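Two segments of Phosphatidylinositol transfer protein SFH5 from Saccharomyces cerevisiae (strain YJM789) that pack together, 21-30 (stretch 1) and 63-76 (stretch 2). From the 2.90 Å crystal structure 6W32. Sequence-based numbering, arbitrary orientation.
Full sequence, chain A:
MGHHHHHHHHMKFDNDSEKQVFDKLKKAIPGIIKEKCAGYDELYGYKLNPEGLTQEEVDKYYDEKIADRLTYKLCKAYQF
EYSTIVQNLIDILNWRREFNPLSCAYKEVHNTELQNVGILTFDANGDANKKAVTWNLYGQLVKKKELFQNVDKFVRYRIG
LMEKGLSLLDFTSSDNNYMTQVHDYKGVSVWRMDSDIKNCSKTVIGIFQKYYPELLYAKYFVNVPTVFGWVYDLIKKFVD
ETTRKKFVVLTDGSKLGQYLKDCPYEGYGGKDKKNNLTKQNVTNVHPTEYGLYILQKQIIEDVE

Stretch 1 (21-30) VFDKLKKAIP
Stretch 2 (63-76) DEKIADRLTYKLCK

Two helices, 21-30 and 64-76, cross obliquely, their N-to-C directions 123° apart and their axes 10.4 Å apart at closest approach. The nearest CA pairs across the contact are Phe22 with Tyr72 (CA to CA 6.9 Å) and Lys26 with Thr71 (CA to CA 7.3 Å). Both backbones are helical, the first kinked at Pro30, whose N makes no bond to the preceding turn; Asp63 caps the second, Asp63 OD1 accepting a weak bond from Lys65 N at 3.4 Å.

Phe22 covers the most surface. Its CA-to-CB bond points sideways, but chi1 t with chi2 near -93° brings the ring in as a knob among Asp68, Thr71, Tyr72 and Cys75. The ring edge meets backbone and sulfur: Phe22 CE2 lies 3.6 Å from Asp68 O and 3.7 Å from Tyr72 N, Phe22 CD2 4.2 Å from Cys75 SG.

One turn on, Lys26 also starts sideways and reaches across with chi1 to chi3 all t. Lys26 NZ forms salt bridges with Asp68 OD1 at 2.5 Å and, through a weak hydrogen bond, Glu64 OE2 at 3.1 Å; acids four residues apart thus share one amine.

The CA-to-CB bond of Thr71 points toward the first helix, with chi1 p, so this short side chain needs no reach: Thr71 OG1 sits 3.3 Å from Phe22 CE2, Thr71 CB 3.9 Å from Leu25 CD2, and Thr71 CG2 packs methyl to methyl, 3.7 Å from Ile29 CD1.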

# COMPACT_ATOMS: atom_id res chain seq x y z
N VAL A 21 -22.63 6.06 -12.36
CA VAL A 21 -21.94 6.77 -11.30
C VAL A 21 -20.47 6.94 -11.64
O VAL A 21 -19.82 7.86 -11.15
CB VAL A 21 -22.06 6.15 -9.91
CG1 VAL A 21 -23.45 5.75 -9.65
CG2 VAL A 21 -21.12 5.06 -9.75
N PHE A 22 -19.91 6.11 -12.51
CA PHE A 22 -18.57 6.43 -12.95
C PHE A 22 -18.59 7.69 -13.80
O PHE A 22 -17.83 8.63 -13.56
CB PHE A 22 -18.00 5.26 -13.71
CG PHE A 22 -16.67 5.50 -14.27
CD1 PHE A 22 -16.53 5.96 -15.56
CD2 PHE A 22 -15.55 5.21 -13.53
CE1 PHE A 22 -15.30 6.16 -16.10
CE2 PHE A 22 -14.31 5.40 -14.06
CZ PHE A 22 -14.19 5.89 -15.35
N ASP A 23 -19.50 7.75 -14.77
CA ASP A 23 -19.57 8.91 -15.65
C ASP A 23 -19.80 10.19 -14.86
O ASP A 23 -19.18 11.22 -15.15
CB ASP A 23 -20.65 8.72 -16.71
CG ASP A 23 -20.32 7.60 -17.71
OD1 ASP A 23 -19.21 7.00 -17.62
OD2 ASP A 23 -21.18 7.29 -18.58
N LYS A 24 -20.66 10.16 -13.85
CA LYS A 24 -20.90 11.35 -13.04
C LYS A 24 -19.64 11.72 -12.26
O LYS A 24 -19.14 12.84 -12.39
CB LYS A 24 -22.06 11.11 -12.10
CG LYS A 24 -22.56 12.29 -11.31
CD LYS A 24 -23.49 11.78 -10.22
CE LYS A 24 -24.47 12.80 -9.69
NZ LYS A 24 -25.40 12.15 -8.68
N LEU A 25 -19.09 10.78 -11.50
CA LEU A 25 -17.90 11.06 -10.70
C LEU A 25 -16.74 11.61 -11.52
O LEU A 25 -16.02 12.49 -11.06
CB LEU A 25 -17.43 9.81 -9.99
CG LEU A 25 -16.42 10.25 -8.94
CD1 LEU A 25 -16.84 9.62 -7.69
CD2 LEU A 25 -15.04 9.82 -9.32
N LYS A 26 -16.50 11.06 -12.70
CA LYS A 26 -15.39 11.54 -13.52
C LYS A 26 -15.55 13.02 -13.85
O LYS A 26 -14.57 13.78 -13.87
CB LYS A 26 -15.29 10.69 -14.81
CG LYS A 26 -14.28 11.18 -15.82
CD LYS A 26 -13.84 10.10 -16.82
CE LYS A 26 -13.43 10.77 -18.13
NZ LYS A 26 -12.27 10.10 -18.76
N LYS A 27 -16.79 13.45 -14.08
CA LYS A 27 -17.01 14.84 -14.41
C LYS A 27 -17.11 15.71 -13.17
O LYS A 27 -16.88 16.92 -13.26
CB LYS A 27 -18.27 14.99 -15.30
CG LYS A 27 -18.06 14.41 -16.71
CD LYS A 27 -16.52 14.30 -17.06
CE LYS A 27 -16.17 13.60 -18.40
NZ LYS A 27 -15.04 14.29 -19.15
N ALA A 28 -17.43 15.14 -12.02
CA ALA A 28 -17.53 15.96 -10.83
C ALA A 28 -16.17 16.25 -10.22
O ALA A 28 -16.09 17.10 -9.31
CB ALA A 28 -18.42 15.29 -9.78
N ILE A 29 -15.11 15.60 -10.70
CA ILE A 29 -13.83 15.64 -9.99
C ILE A 29 -13.25 17.06 -9.93
O ILE A 29 -12.86 17.49 -8.83
CB ILE A 29 -12.85 14.62 -10.57
CG1 ILE A 29 -13.01 13.26 -9.87
CG2 ILE A 29 -11.44 15.14 -10.45
CD1 ILE A 29 -12.45 12.09 -10.65
N PRO A 30 -13.17 17.82 -11.04
CA PRO A 30 -12.67 19.20 -10.94
C PRO A 30 -13.29 20.03 -9.82
O PRO A 30 -12.58 20.48 -8.92
CB PRO A 30 -13.02 19.75 -12.33
CG PRO A 30 -12.78 18.56 -13.23
CD PRO A 30 -13.37 17.43 -12.45
N ASP A 63 -2.29 11.59 -17.47
CA ASP A 63 -2.64 10.41 -18.25
C ASP A 63 -4.10 10.09 -17.97
O ASP A 63 -4.49 9.84 -16.81
CB ASP A 63 -1.72 9.22 -17.91
CG ASP A 63 -1.85 8.07 -18.93
OD1 ASP A 63 -2.80 8.08 -19.76
OD2 ASP A 63 -1.00 7.15 -18.91
N GLU A 64 -4.93 10.12 -19.02
CA GLU A 64 -6.35 9.94 -18.81
C GLU A 64 -6.69 8.51 -18.44
O GLU A 64 -7.51 8.27 -17.54
CB GLU A 64 -7.15 10.36 -20.03
CG GLU A 64 -8.60 10.52 -19.66
CD GLU A 64 -9.46 10.99 -20.80
OE1 GLU A 64 -9.21 10.58 -21.95
OE2 GLU A 64 -10.38 11.77 -20.53
N LYS A 65 -6.11 7.53 -19.14
CA LYS A 65 -6.49 6.18 -18.76
C LYS A 65 -6.01 5.84 -17.36
O LYS A 65 -6.64 5.00 -16.71
CB LYS A 65 -6.04 5.11 -19.77
CG LYS A 65 -4.70 5.30 -20.45
CD LYS A 65 -4.28 3.98 -21.16
CE LYS A 65 -3.40 3.07 -20.27
NZ LYS A 65 -1.91 3.35 -20.34
N ILE A 66 -4.98 6.51 -16.83
CA ILE A 66 -4.60 6.22 -15.45
C ILE A 66 -5.56 6.89 -14.48
O ILE A 66 -5.99 6.31 -13.49
CB ILE A 66 -3.16 6.64 -15.16
CG1 ILE A 66 -2.18 5.85 -16.03
CG2 ILE A 66 -2.87 6.40 -13.69
CD1 ILE A 66 -0.71 5.91 -15.57
N ALA A 67 -5.88 8.15 -14.75
CA ALA A 67 -6.89 8.83 -13.95
C ALA A 67 -8.19 8.04 -13.96
O ALA A 67 -8.85 7.89 -12.93
CB ALA A 67 -7.08 10.25 -14.48
N ASP A 68 -8.56 7.47 -15.10
CA ASP A 68 -9.83 6.75 -15.14
C ASP A 68 -9.77 5.41 -14.39
O ASP A 68 -10.72 5.07 -13.67
CB ASP A 68 -10.26 6.56 -16.59
CG ASP A 68 -10.76 7.87 -17.21
OD1 ASP A 68 -11.17 7.84 -18.40
OD2 ASP A 68 -10.75 8.92 -16.50
N ARG A 69 -8.68 4.65 -14.52
CA ARG A 69 -8.62 3.40 -13.76
C ARG A 69 -8.62 3.67 -12.27
O ARG A 69 -9.19 2.89 -11.49
CB ARG A 69 -7.40 2.57 -14.14
CG ARG A 69 -7.13 2.45 -15.61
CD ARG A 69 -8.13 1.62 -16.36
NE ARG A 69 -7.90 0.19 -16.19
CZ ARG A 69 -8.82 -0.66 -15.71
NH1 ARG A 69 -8.53 -1.97 -15.58
NH2 ARG A 69 -10.02 -0.19 -15.34
N LEU A 70 -8.00 4.76 -11.84
CA LEU A 70 -7.97 5.01 -10.40
C LEU A 70 -9.35 5.41 -9.88
O LEU A 70 -9.74 5.00 -8.78
CB LEU A 70 -6.91 6.04 -10.06
CG LEU A 70 -5.46 5.55 -10.24
CD1 LEU A 70 -4.55 6.70 -10.03
CD2 LEU A 70 -5.13 4.47 -9.26
N THR A 71 -10.13 6.19 -10.64
CA THR A 71 -11.45 6.47 -10.08
C THR A 71 -12.36 5.24 -10.17
O THR A 71 -13.20 5.05 -9.27
CB THR A 71 -12.09 7.72 -10.72
OG1 THR A 71 -12.81 7.38 -11.89
CG2 THR A 71 -11.06 8.70 -11.12
N TYR A 72 -12.18 4.37 -11.18
CA TYR A 72 -12.84 3.06 -11.17
C TYR A 72 -12.53 2.30 -9.89
O TYR A 72 -13.43 1.84 -9.17
CB TYR A 72 -12.39 2.21 -12.37
CG TYR A 72 -13.12 0.87 -12.44
CD1 TYR A 72 -14.36 0.76 -13.11
CD2 TYR A 72 -12.62 -0.27 -11.82
CE1 TYR A 72 -15.04 -0.41 -13.16
CE2 TYR A 72 -13.31 -1.45 -11.86
CZ TYR A 72 -14.52 -1.52 -12.53
OH TYR A 72 -15.22 -2.71 -12.59
N LYS A 73 -11.28 2.34 -9.52
CA LYS A 73 -10.81 1.65 -8.38
C LYS A 73 -11.54 2.16 -7.18
O LYS A 73 -11.80 1.43 -6.29
CB LYS A 73 -9.35 1.94 -8.24
CG LYS A 73 -8.61 1.00 -7.36
CD LYS A 73 -7.15 1.26 -7.52
CE LYS A 73 -6.59 0.34 -8.55
NZ LYS A 73 -6.39 -0.95 -7.90
N LEU A 74 -11.83 3.43 -7.14
CA LEU A 74 -12.49 4.00 -5.97
C LEU A 74 -14.00 3.72 -5.96
O LEU A 74 -14.58 3.51 -4.88
CB LEU A 74 -12.21 5.51 -5.89
CG LEU A 74 -11.05 5.99 -5.02
CD1 LEU A 74 -10.68 7.41 -5.39
CD2 LEU A 74 -11.48 5.91 -3.59
N CYS A 75 -14.65 3.70 -7.12
CA CYS A 75 -16.04 3.23 -7.19
C CYS A 75 -16.18 1.78 -6.72
O CYS A 75 -17.07 1.47 -5.91
CB CYS A 75 -16.56 3.35 -8.62
SG CYS A 75 -16.33 5.02 -9.41
N LYS A 76 -15.32 0.88 -7.25
CA LYS A 76 -15.34 -0.51 -6.83
C LYS A 76 -15.19 -0.63 -5.32
O LYS A 76 -15.89 -1.42 -4.66
CB LYS A 76 -14.23 -1.26 -7.53
CG LYS A 76 -14.41 -2.76 -7.59
CD LYS A 76 -13.10 -3.57 -7.62
CE LYS A 76 -13.33 -5.02 -7.13
NZ LYS A 76 -14.41 -5.13 -6.06